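Local structure of putative cell filamentation protein (Bartonella quintana, 4N67) at residues Met165-Glu168 and Lys169-Gln172. The protein is a putative effector whose Fic domain binds ADP and probably transfers AMP from ATP to target proteins. The protein carries 2 engineered substitutions. Residues are numbered along the deposited sequence; the frame is centred on the assembly and turned at random. Where two conformers were deposited one is given.
Sequences MFME and KLGQ
The ring of Phe166 meets Leu170 obliquely, its CE1 4.4 Å from Leu170 CD2. Leu62 and Ile65 of helix 59-70 and Leu149 of helix 135-152 also touch this ring. The same Leu170 CD2 lies 4.0 Å from Met167 CE, and the two side chains run side by side in the same direction. Met167 has its CG beside the backbone N (chi1 -60°). Two further bends curl the chain and bring CE to the leucine. The amide of Gln172 is the second flat group. In the conformer described, Lys169 NZ donates to Gln172 OE1 in the carbonyl plane, on a lone pair, at 2.6 Å, and also to the carbonyl oxygens of Arg49 and Glu51. All eight residues belong to helix 164-174 of the Fic domain, just after the HPFRKGNGR Fic motif loop. It packs against helices 59-70 and 135-152, with Met165 also touching helix 30-48. Four i to i+4 backbone hydrogen bonds join 165-168 to 169-172, from Lys169 N to Met165 O at 3.0 Å through to Gln172 N to Glu168 O. The side chain of Met167 packs on Ala142, Val145 and Phe146 and is about 9 Å from the bound ADP. Glu168 OE1 forms a salt bridge with Arg49 NE.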
ATOM      1  N   MET A 165      -2.818   2.940  -4.552  1.00 10.15           N
ATOM      2  CA  MET A 165      -4.214   2.965  -4.961  1.00 10.38           C
ATOM      3  C   MET A 165      -5.093   3.602  -3.878  1.00  9.75           C
ATOM      4  O   MET A 165      -6.006   4.363  -4.158  1.00 10.32           O
ATOM      5  CB  MET A 165      -4.731   1.562  -5.299  1.00 10.67           C
ATOM      6  CG  MET A 165      -6.148   1.533  -5.794  1.00 11.28           C
ATOM      7  SD  MET A 165      -6.445   2.548  -7.258  1.00 12.57           S
ATOM      8  CE  MET A 165      -5.507   1.672  -8.483  1.00 13.08           C
ATOM      9  N   PHE A 166      -4.818   3.294  -2.622  1.00  9.84           N
ATOM     10  CA  PHE A 166      -5.549   3.926  -1.542  1.00  9.89           C
ATOM     11  C   PHE A 166      -5.454   5.450  -1.671  1.00 10.42           C
ATOM     12  O   PHE A 166      -6.447   6.166  -1.535  1.00 10.57           O
ATOM     13  CB  PHE A 166      -4.992   3.405  -0.195  1.00 10.22           C
ATOM     14  CG  PHE A 166      -5.680   3.932   1.043  1.00 10.57           C
ATOM     15  CD1 PHE A 166      -5.301   5.127   1.623  1.00 11.06           C
ATOM     16  CD2 PHE A 166      -6.622   3.137   1.682  1.00 10.88           C
ATOM     17  CE1 PHE A 166      -5.907   5.567   2.776  1.00 11.71           C
ATOM     18  CE2 PHE A 166      -7.220   3.564   2.859  1.00 11.08           C
ATOM     19  CZ  PHE A 166      -6.850   4.777   3.387  1.00 11.55           C
ATOM     20  N   MET A 167      -4.244   5.935  -1.934  1.00 10.81           N
ATOM     21  CA  MET A 167      -4.073   7.384  -2.105  1.00 11.59           C
ATOM     22  C   MET A 167      -4.788   7.929  -3.309  1.00 11.80           C
ATOM     23  O   MET A 167      -5.386   9.008  -3.240  1.00 11.77           O
ATOM     24  CB  MET A 167      -2.599   7.762  -2.226  1.00 12.36           C
ATOM     25  CG  MET A 167      -1.765   7.380  -1.043  1.00 13.03           C
ATOM     26  SD  MET A 167      -2.372   7.923   0.551  1.00 13.75           S
ATOM     27  CE  MET A 167      -2.428   9.704   0.347  1.00 14.14           C
ATOM     28  N   GLU A 168      -4.770   7.194  -4.417  1.00 11.71           N
ATOM     29  CA  GLU A 168      -5.493   7.666  -5.589  1.00 12.79           C
ATOM     30  C   GLU A 168      -6.965   7.879  -5.279  1.00 12.45           C
ATOM     31  O   GLU A 168      -7.559   8.892  -5.648  1.00 12.41           O
ATOM     32  CB  GLU A 168      -5.381   6.678  -6.747  1.00 13.69           C
ATOM     33  CG  GLU A 168      -4.009   6.534  -7.401  1.00 15.18           C
ATOM     34  CD  GLU A 168      -4.050   5.672  -8.674  1.00 16.73           C
ATOM     35  OE1 GLU A 168      -5.070   5.717  -9.383  1.00 18.67           O
ATOM     36  OE2 GLU A 168      -3.051   4.977  -8.913  1.00 20.02           O
ATOM     37  N   LYS A 169      -7.565   6.934  -4.559  0.60 12.40           N
ATOM     38  CA  LYS A 169      -8.979   7.021  -4.277  0.60 13.04           C
ATOM     39  C   LYS A 169      -9.296   8.048  -3.191  0.60 12.64           C
ATOM     40  O   LYS A 169     -10.293   8.764  -3.277  0.60 12.81           O
ATOM     41  CB  LYS A 169      -9.544   5.640  -3.934  0.60 13.61           C
ATOM     42  CG  LYS A 169      -9.624   4.728  -5.155  0.60 14.81           C
ATOM     43  CD  LYS A 169     -10.805   5.097  -6.060  0.60 16.12           C
ATOM     44  CE  LYS A 169     -10.610   4.626  -7.493  0.60 17.38           C
ATOM     45  NZ  LYS A 169     -11.492   5.340  -8.443  0.60 18.27           N
ATOM     46  N   LEU A 170      -8.432   8.150  -2.188  1.00 12.29           N
ATOM     47  CA  LEU A 170      -8.570   9.195  -1.169  1.00 12.72           C
ATOM     48  C   LEU A 170      -8.515  10.576  -1.831  1.00 13.27           C
ATOM     49  O   LEU A 170      -9.337  11.458  -1.562  1.00 13.47           O
ATOM     50  CB  LEU A 170      -7.459   9.058  -0.138  1.00 12.62           C
ATOM     51  CG  LEU A 170      -7.480  10.026   1.041  1.00 13.24           C
ATOM     52  CD1 LEU A 170      -8.698   9.822   1.928  1.00 13.75           C
ATOM     53  CD2 LEU A 170      -6.183   9.891   1.839  1.00 13.41           C
ATOM     54  N   GLY A 171      -7.539  10.766  -2.712  1.00 13.44           N
ATOM     55  CA  GLY A 171      -7.432  12.000  -3.475  1.00 14.74           C
ATOM     56  C   GLY A 171      -8.698  12.305  -4.262  1.00 15.51           C
ATOM     57  O   GLY A 171      -9.250  13.402  -4.191  1.00 15.98           O
ATOM     58  N   GLN A 172      -9.171  11.295  -4.983  1.00 16.01           N
ATOM     59  CA  GLN A 172     -10.334  11.436  -5.833  1.00 17.67           C
ATOM     60  C   GLN A 172     -11.541  11.904  -5.043  1.00 18.18           C
ATOM     61  O   GLN A 172     -12.262  12.822  -5.464  1.00 19.53           O
ATOM     62  CB  GLN A 172     -10.639  10.130  -6.549  1.00 18.76           C
ATOM     63  CG  GLN A 172     -11.829  10.193  -7.505  1.00 21.46           C
ATOM     64  CD  GLN A 172     -12.147   8.836  -8.107  1.00 23.29           C
ATOM     65  OE1 GLN A 172     -11.429   7.850  -7.894  1.00 26.80           O
ATOM     66  NE2 GLN A 172     -13.245   8.767  -8.847  1.00 26.48           N
TER